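Local structure of glycinin (Glycine max, 1OD5) at residues 70-75 and 116-121; 66-71 and 142-147; 395-400 and 433-438; 14-19 and 418-423. The protein probably serves as a seed storage protein, a hexameric 11S globulin that acts as a nutrient reservoir and a source of sulfur-containing amino acids. All coordinates share one frame; numbering follows the deposited sequence.

Contact 1. Residues 70-75 and 116-121; sequences VVQGKG and FNEGDV
Val70 and Asp120 are joined through their backbones at a corner of the N-terminal cupin barrel, where strands 66-72 and 120-124 of one sheet give way to strands 74-79 and 108-117 of the other. The two chains bend differently: Val71 and Gln72 form a classic beta bulge facing Val141, whereas Asn117 to Asp120 make a type II turn.

Backbone hydrogen bonds hold both sides of the corner. Val70 N donates to Asp120 O at 2.9 Å, and Gly119 N returns a bond to Val70 O. Farther on, Gly75 and Phe116 are an antiparallel hydrogen-bonded pair, with Phe116 N 2.7 Å from Gly75 O. Gly75 N donates in return to Phe116 O.

One side-chain bond closes over the turn and another, weak, crosses to the facing chain. Asp120 OD2 accepts Asn117 N at 3.1 Å, the N-H coming from above the carboxylate plane. Glu118 extends its OE2 to Gly73 N, 3.4 Å away. Glycine suits position 119, where a CB would jam against the preceding carbonyl oxygen.

The apolar contact centres on Phe116. Its CG lies between the backbone N and the carbonyl carbon (chi1 61°), which lays the ring on Gly75, whose CA makes a CH-pi contact 3.9 Å from the centroid. Any CB on Gly75 would strike Phe116 CZ. Replacing Phe116 by an alanine would probably uncover the Gly75 backbone and open a gap beside Val70. That valine crosses the ring at about a right angle, its CG2 3.7 Å from Phe116 CD2. Its other methyl, CG1, rests instead against a backbone carbonyl, 3.6 Å from Asn117 O.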
loop_
_atom_site.group_PDB
_atom_site.type_symbol
_atom_site.label_atom_id
_atom_site.label_comp_id
_atom_site.label_asym_id
_atom_site.label_seq_id
_atom_site.Cartn_x
_atom_site.Cartn_y
_atom_site.Cartn_z
ATOM N N VAL A 70 -30.861 1.370 7.857
ATOM C CA VAL A 70 -31.954 1.702 8.745
ATOM C C VAL A 70 -33.036 2.258 7.839
ATOM O O VAL A 70 -32.821 3.267 7.169
ATOM C CB VAL A 70 -31.510 2.770 9.752
ATOM C CG1 VAL A 70 -32.681 3.278 10.539
ATOM C CG2 VAL A 70 -30.498 2.175 10.691
ATOM N N VAL A 71 -34.193 1.593 7.739
ATOM C CA VAL A 71 -35.283 2.074 6.892
ATOM C C VAL A 71 -36.357 2.837 7.699
ATOM O O VAL A 71 -37.216 3.473 7.099
ATOM C CB VAL A 71 -35.924 0.863 6.099
ATOM C CG1 VAL A 71 -34.834 0.048 5.381
ATOM C CG2 VAL A 71 -36.648 -0.067 7.036
ATOM N N GLN A 72 -36.394 2.835 9.032
ATOM C CA GLN A 72 -37.396 3.581 9.769
ATOM C C GLN A 72 -36.871 3.808 11.169
ATOM O O GLN A 72 -36.148 2.982 11.728
ATOM C CB GLN A 72 -38.679 2.798 9.847
ATOM C CG GLN A 72 -39.877 3.538 10.410
ATOM C CD GLN A 72 -41.043 2.601 10.723
ATOM O OE1 GLN A 72 -41.700 2.076 9.823
ATOM N NE2 GLN A 72 -41.348 2.368 12.001
ATOM N N GLY A 73 -37.179 4.975 11.726
ATOM C CA GLY A 73 -36.759 5.317 13.073
ATOM C C GLY A 73 -35.374 5.927 13.180
ATOM O O GLY A 73 -34.643 6.126 12.214
ATOM N N LYS A 74 -35.015 6.181 14.439
ATOM C CA LYS A 74 -33.739 6.770 14.789
ATOM C C LYS A 74 -33.273 6.195 16.094
ATOM O O LYS A 74 -34.066 5.848 16.970
ATOM C CB LYS A 74 -33.841 8.322 14.928
ATOM C CG LYS A 74 -34.750 8.854 16.034
ATOM C CD LYS A 74 -34.537 10.355 16.188
ATOM C CE LYS A 74 -35.266 10.952 17.417
ATOM N NZ LYS A 74 -34.639 10.625 18.701
ATOM N N GLY A 75 -31.969 6.085 16.263
ATOM C CA GLY A 75 -31.475 5.540 17.511
ATOM C C GLY A 75 -30.000 5.798 17.639
ATOM O O GLY A 75 -29.420 6.510 16.841
ATOM N N PHE A 116 -28.090 7.523 14.663
ATOM C CA PHE A 116 -28.485 7.161 13.311
ATOM C C PHE A 116 -29.961 7.409 13.169
ATOM O O PHE A 116 -30.672 7.618 14.149
ATOM C CB PHE A 116 -28.207 5.652 12.974
ATOM C CG PHE A 116 -28.941 4.635 13.843
ATOM C CD1 PHE A 116 -28.240 3.998 14.870
ATOM C CD2 PHE A 116 -30.307 4.367 13.647
ATOM C CE1 PHE A 116 -28.902 3.099 15.707
ATOM C CE2 PHE A 116 -30.958 3.473 14.487
ATOM C CZ PHE A 116 -30.259 2.839 15.517
ATOM N N ASN A 117 -30.351 7.426 11.905
ATOM C CA ASN A 117 -31.732 7.577 11.516
ATOM C C ASN A 117 -31.956 6.964 10.151
ATOM O O ASN A 117 -31.038 6.378 9.574
ATOM C CB ASN A 117 -32.212 9.032 11.475
ATOM C CG ASN A 117 -31.217 10.087 11.081
ATOM O OD1 ASN A 117 -30.401 10.503 11.916
ATOM N ND2 ASN A 117 -31.308 10.522 9.813
ATOM N N GLU A 118 -33.196 6.992 9.653
ATOM C CA GLU A 118 -33.488 6.414 8.367
ATOM C C GLU A 118 -32.633 6.941 7.248
ATOM O O GLU A 118 -32.260 8.111 7.175
ATOM C CB GLU A 118 -34.967 6.610 8.037
ATOM C CG GLU A 118 -35.667 7.816 8.588
ATOM C CD GLU A 118 -37.169 7.644 8.448
ATOM O OE1 GLU A 118 -37.637 7.799 7.313
ATOM O OE2 GLU A 118 -37.853 7.340 9.447
ATOM N N GLY A 119 -32.258 5.995 6.399
ATOM C CA GLY A 119 -31.420 6.307 5.274
ATOM C C GLY A 119 -29.982 5.992 5.586
ATOM O O GLY A 119 -29.205 5.858 4.665
ATOM N N ASP A 120 -29.578 5.874 6.841
ATOM C CA ASP A 120 -28.207 5.548 7.181
ATOM C C ASP A 120 -27.832 4.087 7.047
ATOM O O ASP A 120 -28.618 3.190 7.308
ATOM C CB ASP A 120 -27.907 5.921 8.605
ATOM C CG ASP A 120 -27.944 7.417 8.914
ATOM O OD1 ASP A 120 -28.078 8.240 8.004
ATOM O OD2 ASP A 120 -27.835 7.746 10.096
ATOM N N VAL A 121 -26.594 3.853 6.678
ATOM C CA VAL A 121 -26.033 2.531 6.534
ATOM C C VAL A 121 -25.049 2.386 7.677
ATOM O O VAL A 121 -24.376 3.353 8.007
ATOM C CB VAL A 121 -25.288 2.404 5.238
ATOM C CG1 VAL A 121 -24.536 1.088 5.188
ATOM C CG2 VAL A 121 -26.280 2.407 4.109
#

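Contact 2. Residues 66-71 and 142-147; sequences QMIIVV and AISLLD
Met67 and Leu145 are one of two hydrogen-bonded pairs that knit strands 66-71 and 142-146 into an antiparallel ladder, their axes 4.6 Å apart at closest approach. Leu145 N donates to Met67 O at 2.9 Å and almost straight, at 175°. Ile69 and Ile143 repeat the pattern, Ile69 N lying 3.0 Å from Ile143 O.

One apolar contact lies within a pair, another runs diagonally between pairs. Ile69 and Ile143 lie side by side, Ile69 CG2 3.8 Å from Ile143 CG1. On the other face, with CG1 anti to the carbonyl carbon (chi1 -48°), Ile68 leaves CG2 anti to the backbone N, 3.7 Å diagonally from Ala142 CB; the small alanine leaves room for it.

The more polar end of that face has Gln66 beside Ser144 and Leu146, with Gln66 CB 3.6 Å from Ser144 OG. With an alanine at Gln66, the serine hydroxyl would probably lose a polar neighbour and a gap would open beside Leu146.

Strand 66-72 runs between 140-146 and 120-124. Ile68 and Ser144 face the barrel interior, where Arg49 of strand 45-51 touches Ser144, whereas Met67, Ile143 and Leu145 pack on Phe443 of strand 437-444 in the second cupin domain.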
loop_
_atom_site.group_PDB
_atom_site.type_symbol
_atom_site.label_atom_id
_atom_site.label_comp_id
_atom_site.label_asym_id
_atom_site.label_seq_id
_atom_site.Cartn_x
_atom_site.Cartn_y
_atom_site.Cartn_z
ATOM N N GLN A 66 -21.246 -6.986 9.020
ATOM C CA GLN A 66 -22.605 -6.862 8.557
ATOM C C GLN A 66 -22.858 -5.414 8.210
ATOM O O GLN A 66 -22.357 -4.504 8.856
ATOM C CB GLN A 66 -23.632 -7.371 9.608
ATOM C CG GLN A 66 -23.462 -7.054 11.041
ATOM C CD GLN A 66 -24.350 -7.832 12.003
ATOM O OE1 GLN A 66 -23.857 -8.330 13.014
ATOM N NE2 GLN A 66 -25.663 -7.886 11.796
ATOM N N MET A 67 -23.533 -5.212 7.087
ATOM C CA MET A 67 -23.887 -3.890 6.605
ATOM C C MET A 67 -25.368 -3.791 6.857
ATOM O O MET A 67 -26.149 -4.617 6.409
ATOM C CB MET A 67 -23.611 -3.742 5.129
ATOM C CG MET A 67 -23.990 -2.372 4.619
ATOM S SD MET A 67 -23.339 -2.157 2.976
ATOM C CE MET A 67 -21.731 -1.781 3.544
ATOM N N ILE A 68 -25.782 -2.709 7.495
ATOM C CA ILE A 68 -27.141 -2.504 7.894
ATOM C C ILE A 68 -27.830 -1.274 7.356
ATOM O O ILE A 68 -27.279 -0.208 7.582
ATOM C CB ILE A 68 -27.163 -2.459 9.436
ATOM C CG1 ILE A 68 -26.377 -3.612 10.030
ATOM C CG2 ILE A 68 -28.624 -2.446 9.907
ATOM C CD1 ILE A 68 -26.455 -3.705 11.552
ATOM N N ILE A 69 -28.952 -1.273 6.642
ATOM C CA ILE A 69 -29.532 -0.001 6.287
ATOM C C ILE A 69 -30.722 0.206 7.222
ATOM O O ILE A 69 -31.497 -0.710 7.450
ATOM C CB ILE A 69 -29.963 0.032 4.799
ATOM C CG1 ILE A 69 -30.539 1.439 4.549
ATOM C CG2 ILE A 69 -30.966 -1.069 4.456
ATOM C CD1 ILE A 69 -30.865 1.809 3.110
ATOM N N VAL A 70 -30.861 1.370 7.857
ATOM C CA VAL A 70 -31.954 1.702 8.745
ATOM C C VAL A 70 -33.036 2.258 7.839
ATOM O O VAL A 70 -32.821 3.267 7.169
ATOM C CB VAL A 70 -31.510 2.770 9.752
ATOM C CG1 VAL A 70 -32.681 3.278 10.539
ATOM C CG2 VAL A 70 -30.498 2.175 10.691
ATOM N N VAL A 71 -34.193 1.593 7.739
ATOM C CA VAL A 71 -35.283 2.074 6.892
ATOM C C VAL A 71 -36.357 2.837 7.699
ATOM O O VAL A 71 -37.216 3.473 7.099
ATOM C CB VAL A 71 -35.924 0.863 6.099
ATOM C CG1 VAL A 71 -34.834 0.048 5.381
ATOM C CG2 VAL A 71 -36.648 -0.067 7.036
ATOM N N ALA A 142 -34.544 -2.146 10.600
ATOM C CA ALA A 142 -33.283 -2.210 9.918
ATOM C C ALA A 142 -33.059 -3.569 9.290
ATOM O O ALA A 142 -33.368 -4.593 9.876
ATOM C CB ALA A 142 -32.160 -1.931 10.913
ATOM N N ILE A 143 -32.548 -3.637 8.078
ATOM C CA ILE A 143 -32.299 -4.915 7.483
ATOM C C ILE A 143 -30.768 -4.975 7.408
ATOM O O ILE A 143 -30.057 -4.048 7.022
ATOM C CB ILE A 143 -33.094 -5.021 6.086
ATOM C CG1 ILE A 143 -32.268 -4.644 4.924
ATOM C CG2 ILE A 143 -34.338 -4.121 6.095
ATOM C CD1 ILE A 143 -31.684 -5.901 4.268
ATOM N N SER A 144 -30.235 -6.101 7.842
ATOM C CA SER A 144 -28.826 -6.371 7.915
ATOM C C SER A 144 -28.345 -7.465 7.005
ATOM O O SER A 144 -28.921 -8.535 7.042
ATOM C CB SER A 144 -28.570 -6.704 9.326
ATOM O OG SER A 144 -27.235 -7.068 9.581
ATOM N N LEU A 145 -27.299 -7.251 6.205
ATOM C CA LEU A 145 -26.725 -8.223 5.308
ATOM C C LEU A 145 -25.625 -8.854 6.114
ATOM O O LEU A 145 -24.664 -8.171 6.426
ATOM C CB LEU A 145 -26.173 -7.494 4.124
ATOM C CG LEU A 145 -25.583 -8.100 2.835
ATOM C CD1 LEU A 145 -24.243 -8.768 3.097
ATOM C CD2 LEU A 145 -26.617 -9.033 2.243
ATOM N N LEU A 146 -25.708 -10.125 6.495
ATOM C CA LEU A 146 -24.679 -10.786 7.264
ATOM C C LEU A 146 -23.798 -11.418 6.211
ATOM O O LEU A 146 -24.242 -12.289 5.479
ATOM C CB LEU A 146 -25.295 -11.853 8.162
ATOM C CG LEU A 146 -26.620 -11.638 8.907
ATOM C CD1 LEU A 146 -26.751 -12.723 9.946
ATOM C CD2 LEU A 146 -26.647 -10.338 9.646
ATOM N N ASP A 147 -22.549 -11.013 6.059
ATOM C CA ASP A 147 -21.699 -11.574 5.015
ATOM C C ASP A 147 -20.870 -12.723 5.536
ATOM O O ASP A 147 -19.675 -12.621 5.773
ATOM C CB ASP A 147 -20.871 -10.415 4.501
ATOM C CG ASP A 147 -20.006 -10.697 3.303
ATOM O OD1 ASP A 147 -20.328 -11.552 2.470
ATOM O OD2 ASP A 147 -18.984 -10.028 3.237
#

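Contact 3. Residues 395-400 and 433-438; sequences RGKGRV and GGEQGL
Arg395 reaches across to the backbone of Gln436 at a corner of the C-terminal cupin barrel, where strand 396-403 starts and the chain between strands 428-434 and 437-444 reverses in a type I turn, Gly434 to Gly437.

The arginine gets there by bending. Its CG is anti to the backbone N, but the chain folds at chi2 (-94°) and chi3 (-67°), bringing the guanidinium edge to Gln436 O. NH1 lies 2.6 Å from Gln436 O, yet the bond is weak because it is strongly bent, and the firmer partner of this group is Glu439, which forms a salt bridge with NH2. A long, flexible side chain suits a place that must reach both a turn carbonyl and a carboxylate.

Lys397 instead stays extended until its last bond, and its NZ makes a salt bridge with Glu414; Glu435 OE1, 4.4 Å from NZ, contributes at most a more distant attraction. The Lys397 backbone does the joining: its N donates to Gly437 O at 3.1 Å, and its O accepts Gly434 N at 2.8 Å.

Glycines make this closeness possible. A CB on Gly396 would run into Gly437 O, one on Gly434 would meet Lys397 O, and one on Gly398 would collide with Leu438 CD2.

Leu438 fills the space beside that bare backbone. Leu438 CB already stands 3.8 Å from Lys397 O. With CG anti to the backbone N (chi1 169°), both methyl branches are carried toward Gly398: CD2 comes to 4.2 Å from Gly398 CA, and CD1 to 3.8 Å from Gly398 N.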
loop_
_atom_site.group_PDB
_atom_site.type_symbol
_atom_site.label_atom_id
_atom_site.label_comp_id
_atom_site.label_asym_id
_atom_site.label_seq_id
_atom_site.Cartn_x
_atom_site.Cartn_y
_atom_site.Cartn_z
ATOM N N ARG A 395 -39.422 0.506 -0.645
ATOM C CA ARG A 395 -40.635 1.246 -0.920
ATOM C C ARG A 395 -41.035 1.005 -2.354
ATOM O O ARG A 395 -40.182 0.769 -3.205
ATOM C CB ARG A 395 -40.359 2.723 -0.704
ATOM C CG ARG A 395 -41.545 3.653 -0.444
ATOM C CD ARG A 395 -42.118 4.348 -1.687
ATOM N NE ARG A 395 -41.200 5.301 -2.286
ATOM C CZ ARG A 395 -41.273 5.601 -3.593
ATOM N NH1 ARG A 395 -42.191 5.037 -4.371
ATOM N NH2 ARG A 395 -40.406 6.449 -4.163
ATOM N N GLY A 396 -42.334 0.973 -2.653
ATOM C CA GLY A 396 -42.774 0.799 -4.019
ATOM C C GLY A 396 -42.841 -0.595 -4.590
ATOM O O GLY A 396 -42.809 -1.624 -3.920
ATOM N N LYS A 397 -42.878 -0.535 -5.913
ATOM C CA LYS A 397 -42.993 -1.709 -6.723
ATOM C C LYS A 397 -42.468 -1.461 -8.117
ATOM O O LYS A 397 -42.698 -0.401 -8.678
ATOM C CB LYS A 397 -44.493 -2.102 -6.769
ATOM C CG LYS A 397 -44.918 -3.199 -7.740
ATOM C CD LYS A 397 -46.324 -3.699 -7.401
ATOM C CE LYS A 397 -46.742 -4.877 -8.292
ATOM N NZ LYS A 397 -47.093 -4.424 -9.630
ATOM N N GLY A 398 -41.853 -2.472 -8.710
ATOM C CA GLY A 398 -41.341 -2.343 -10.044
ATOM C C GLY A 398 -41.170 -3.681 -10.700
ATOM O O GLY A 398 -41.222 -4.711 -10.066
ATOM N N ARG A 399 -40.878 -3.664 -11.976
ATOM C CA ARG A 399 -40.686 -4.848 -12.769
ATOM C C ARG A 399 -39.195 -5.109 -12.909
ATOM O O ARG A 399 -38.499 -4.358 -13.595
ATOM C CB ARG A 399 -41.340 -4.563 -14.102
ATOM C CG ARG A 399 -41.313 -5.694 -15.083
ATOM C CD ARG A 399 -42.236 -6.798 -14.643
ATOM N NE ARG A 399 -42.198 -7.884 -15.599
ATOM C CZ ARG A 399 -43.293 -8.599 -15.876
ATOM N NH1 ARG A 399 -44.483 -8.357 -15.302
ATOM N NH2 ARG A 399 -43.159 -9.625 -16.709
ATOM N N VAL A 400 -38.669 -6.168 -12.305
ATOM C CA VAL A 400 -37.262 -6.487 -12.396
ATOM C C VAL A 400 -37.035 -7.675 -13.308
ATOM O O VAL A 400 -37.790 -8.649 -13.246
ATOM C CB VAL A 400 -36.772 -6.774 -10.988
ATOM C CG1 VAL A 400 -35.301 -7.049 -11.043
ATOM C CG2 VAL A 400 -37.034 -5.594 -10.060
ATOM N N GLY A 433 -39.805 1.299 -12.746
ATOM C CA GLY A 433 -40.667 1.704 -11.649
ATOM C C GLY A 433 -42.154 1.614 -11.995
ATOM O O GLY A 433 -42.592 2.030 -13.071
ATOM N N GLY A 434 -42.912 1.138 -10.988
ATOM C CA GLY A 434 -44.344 0.917 -11.038
ATOM C C GLY A 434 -45.158 2.181 -11.044
ATOM O O GLY A 434 -44.713 3.256 -11.435
ATOM N N GLU A 435 -46.388 2.009 -10.569
ATOM C CA GLU A 435 -47.385 3.078 -10.495
ATOM C C GLU A 435 -46.865 4.215 -9.635
ATOM O O GLU A 435 -46.928 5.377 -10.004
ATOM C CB GLU A 435 -48.719 2.579 -9.859
ATOM C CG GLU A 435 -49.402 1.264 -10.359
ATOM C CD GLU A 435 -49.990 0.328 -9.274
ATOM O OE1 GLU A 435 -49.432 -0.765 -9.057
ATOM O OE2 GLU A 435 -51.006 0.687 -8.659
ATOM N N GLN A 436 -46.337 3.851 -8.479
ATOM C CA GLN A 436 -45.817 4.794 -7.528
ATOM C C GLN A 436 -44.294 4.756 -7.439
ATOM O O GLN A 436 -43.762 5.109 -6.393
ATOM C CB GLN A 436 -46.437 4.473 -6.170
ATOM C CG GLN A 436 -47.944 4.753 -6.030
ATOM C CD GLN A 436 -48.499 4.193 -4.722
ATOM O OE1 GLN A 436 -47.976 3.214 -4.172
ATOM N NE2 GLN A 436 -49.567 4.786 -4.181
ATOM N N GLY A 437 -43.548 4.386 -8.480
ATOM C CA GLY A 437 -42.107 4.328 -8.357
ATOM C C GLY A 437 -41.624 3.101 -7.584
ATOM O O GLY A 437 -42.403 2.337 -7.010
ATOM N N LEU A 438 -40.297 2.963 -7.547
ATOM C CA LEU A 438 -39.601 1.875 -6.896
ATOM C C LEU A 438 -38.346 2.330 -6.175
ATOM O O LEU A 438 -37.523 2.946 -6.833
ATOM C CB LEU A 438 -39.180 0.836 -7.927
ATOM C CG LEU A 438 -38.222 -0.261 -7.490
ATOM C CD1 LEU A 438 -38.912 -1.323 -6.673
ATOM C CD2 LEU A 438 -37.650 -0.905 -8.719
#

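Contact 4. Residues 14-19 and 418-423; sequences NALEPD and GQLLVV
Leu16 and Leu420 form a single antiparallel bridge by which the loop before strand 20-24 attaches to strand 420-423, an outermost strand of its sheet in the C-terminal cupin domain. Leu16 N donates to Leu420 O at 2.9 Å, and Leu420 N bonds back to Leu16 O at 3.1 Å.

One residue before Leu420, Gln419 supplies the side-chain part. From CB the chain sets CG beside the backbone N (chi1 -58°), 4.2 Å from Glu17 OE2. CD then comes near the Ala15 methyl, and OE1 lies 4.0 Å from Ala15 CB while accepting a bond from Arg416 N. At the tip NE2 gives a weak bond to Glu17 OE2, 3.4 Å long though nearly straight; the amide and carboxylate planes stand 79° apart. A glutamine suits the spot because one end can accept while the other donates.

Where the two chains diverge, a water takes over, donating to Asn14 O at 2.6 Å and accepting from Val422 N. Ala15 also packs on Phe411 and Leu415 of the second domain. The polar ties of the N-terminal loop to that domain are thus mostly main-chain: two backbone bonds and a water bridge, with one weak side-chain bond beside them.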
loop_
_atom_site.group_PDB
_atom_site.type_symbol
_atom_site.label_atom_id
_atom_site.label_comp_id
_atom_site.label_asym_id
_atom_site.label_seq_id
_atom_site.Cartn_x
_atom_site.Cartn_y
_atom_site.Cartn_z
ATOM N N ASN A 14 -35.693 -16.517 -7.226
ATOM C CA ASN A 14 -36.950 -16.154 -6.585
ATOM C C ASN A 14 -36.893 -14.897 -5.736
ATOM O O ASN A 14 -35.855 -14.586 -5.159
ATOM C CB ASN A 14 -37.451 -17.249 -5.637
ATOM C CG ASN A 14 -38.002 -18.504 -6.295
ATOM O OD1 ASN A 14 -37.283 -19.485 -6.456
ATOM N ND2 ASN A 14 -39.271 -18.517 -6.699
ATOM N N ALA A 15 -38.030 -14.197 -5.574
ATOM C CA ALA A 15 -38.085 -13.013 -4.741
ATOM C C ALA A 15 -38.390 -13.604 -3.381
ATOM O O ALA A 15 -39.434 -14.225 -3.178
ATOM C CB ALA A 15 -39.221 -12.107 -5.168
ATOM N N LEU A 16 -37.475 -13.443 -2.436
ATOM C CA LEU A 16 -37.599 -13.978 -1.098
ATOM C C LEU A 16 -38.118 -13.127 0.047
ATOM O O LEU A 16 -37.827 -11.935 0.183
ATOM C CB LEU A 16 -36.235 -14.535 -0.689
ATOM C CG LEU A 16 -35.550 -15.472 -1.679
ATOM C CD1 LEU A 16 -34.151 -15.797 -1.187
ATOM C CD2 LEU A 16 -36.386 -16.739 -1.834
ATOM N N GLU A 17 -38.867 -13.787 0.944
ATOM C CA GLU A 17 -39.413 -13.124 2.115
ATOM C C GLU A 17 -38.838 -13.793 3.354
ATOM O O GLU A 17 -38.216 -14.846 3.231
ATOM C CB GLU A 17 -40.953 -13.199 2.056
ATOM C CG GLU A 17 -41.437 -12.346 0.896
ATOM C CD GLU A 17 -42.796 -11.657 1.015
ATOM O OE1 GLU A 17 -43.147 -11.134 2.091
ATOM O OE2 GLU A 17 -43.486 -11.604 -0.010
ATOM N N PRO A 18 -38.885 -13.236 4.563
ATOM C CA PRO A 18 -38.367 -13.893 5.756
ATOM C C PRO A 18 -39.124 -15.196 5.987
ATOM O O PRO A 18 -40.286 -15.310 5.587
ATOM C CB PRO A 18 -38.577 -12.916 6.875
ATOM C CG PRO A 18 -38.701 -11.595 6.175
ATOM C CD PRO A 18 -39.411 -11.914 4.885
ATOM N N ASP A 19 -38.373 -16.155 6.554
ATOM C CA ASP A 19 -38.804 -17.520 6.912
ATOM C C ASP A 19 -39.100 -17.674 8.406
ATOM O O ASP A 19 -40.155 -18.169 8.789
ATOM C CB ASP A 19 -37.723 -18.570 6.580
ATOM C CG ASP A 19 -37.290 -18.603 5.117
ATOM O OD1 ASP A 19 -36.815 -17.597 4.591
ATOM O OD2 ASP A 19 -37.424 -19.647 4.479
ATOM N N GLY A 418 -40.244 -5.023 0.944
ATOM C CA GLY A 418 -40.086 -6.204 1.788
ATOM C C GLY A 418 -39.450 -7.391 1.087
ATOM O O GLY A 418 -38.937 -8.304 1.726
ATOM N N GLN A 419 -39.428 -7.393 -0.234
ATOM C CA GLN A 419 -38.853 -8.500 -0.963
ATOM C C GLN A 419 -37.370 -8.321 -1.220
ATOM O O GLN A 419 -36.895 -7.204 -1.443
ATOM C CB GLN A 419 -39.564 -8.671 -2.300
ATOM C CG GLN A 419 -41.051 -8.891 -2.088
ATOM C CD GLN A 419 -41.785 -9.427 -3.300
ATOM O OE1 GLN A 419 -41.626 -8.975 -4.434
ATOM N NE2 GLN A 419 -42.594 -10.450 -3.052
ATOM N N LEU A 420 -36.706 -9.483 -1.270
ATOM C CA LEU A 420 -35.269 -9.623 -1.474
ATOM C C LEU A 420 -34.940 -10.337 -2.796
ATOM O O LEU A 420 -35.602 -11.334 -3.068
ATOM C CB LEU A 420 -34.860 -10.358 -0.231
ATOM C CG LEU A 420 -33.505 -10.645 0.372
ATOM C CD1 LEU A 420 -32.713 -11.587 -0.525
ATOM C CD2 LEU A 420 -32.891 -9.305 0.723
ATOM N N LEU A 421 -34.032 -9.891 -3.688
ATOM C CA LEU A 421 -33.694 -10.589 -4.923
ATOM C C LEU A 421 -32.185 -10.601 -5.087
ATOM O O LEU A 421 -31.532 -9.567 -5.040
ATOM C CB LEU A 421 -34.283 -9.915 -6.158
ATOM C CG LEU A 421 -33.883 -10.401 -7.560
ATOM C CD1 LEU A 421 -34.404 -11.794 -7.861
ATOM C CD2 LEU A 421 -34.531 -9.506 -8.577
ATOM N N VAL A 422 -31.588 -11.758 -5.350
ATOM C CA VAL A 422 -30.156 -11.863 -5.498
ATOM C C VAL A 422 -29.763 -11.726 -6.936
ATOM O O VAL A 422 -30.269 -12.462 -7.777
ATOM C CB VAL A 422 -29.707 -13.209 -4.953
ATOM C CG1 VAL A 422 -28.250 -13.513 -5.278
ATOM C CG2 VAL A 422 -29.878 -13.163 -3.446
ATOM N N VAL A 423 -28.916 -10.783 -7.319
ATOM C CA VAL A 423 -28.547 -10.759 -8.723
ATOM C C VAL A 423 -27.087 -11.131 -8.711
ATOM O O VAL A 423 -26.282 -10.350 -8.210
ATOM C CB VAL A 423 -28.760 -9.380 -9.305
ATOM C CG1 VAL A 423 -28.234 -9.352 -10.746
ATOM C CG2 VAL A 423 -30.246 -9.032 -9.204
HETATM O O HOH W 1 -33.329 -14.272 -4.566
#

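Overall arrangement
Contacts 1 and 2 share Val70 and Val71 in the N-terminal cupin domain, their centres 11 Å apart on one sheet; Val121 CG1 of contact 1 packs 3.5 Å from Met67 CG of contact 2. Contact 3, in the C-terminal cupin domain, is a comparable corner, its centre about 22 Å from that of contact 1. Contact 4 bridges the domains and touches contact 3 where Val400 CG1 meets Leu421 CD2 at 3.6 Å. A carbonate ion, probably from the crystallisation liquor, occupies a pocket of Arg49, His57, Tyr130 and Thr132 about 4 Å from the Ile68 side chain. The Leu438 and Leu421 side chains each lie about 8 Å from the magnesium ion held by His382 and Glu431.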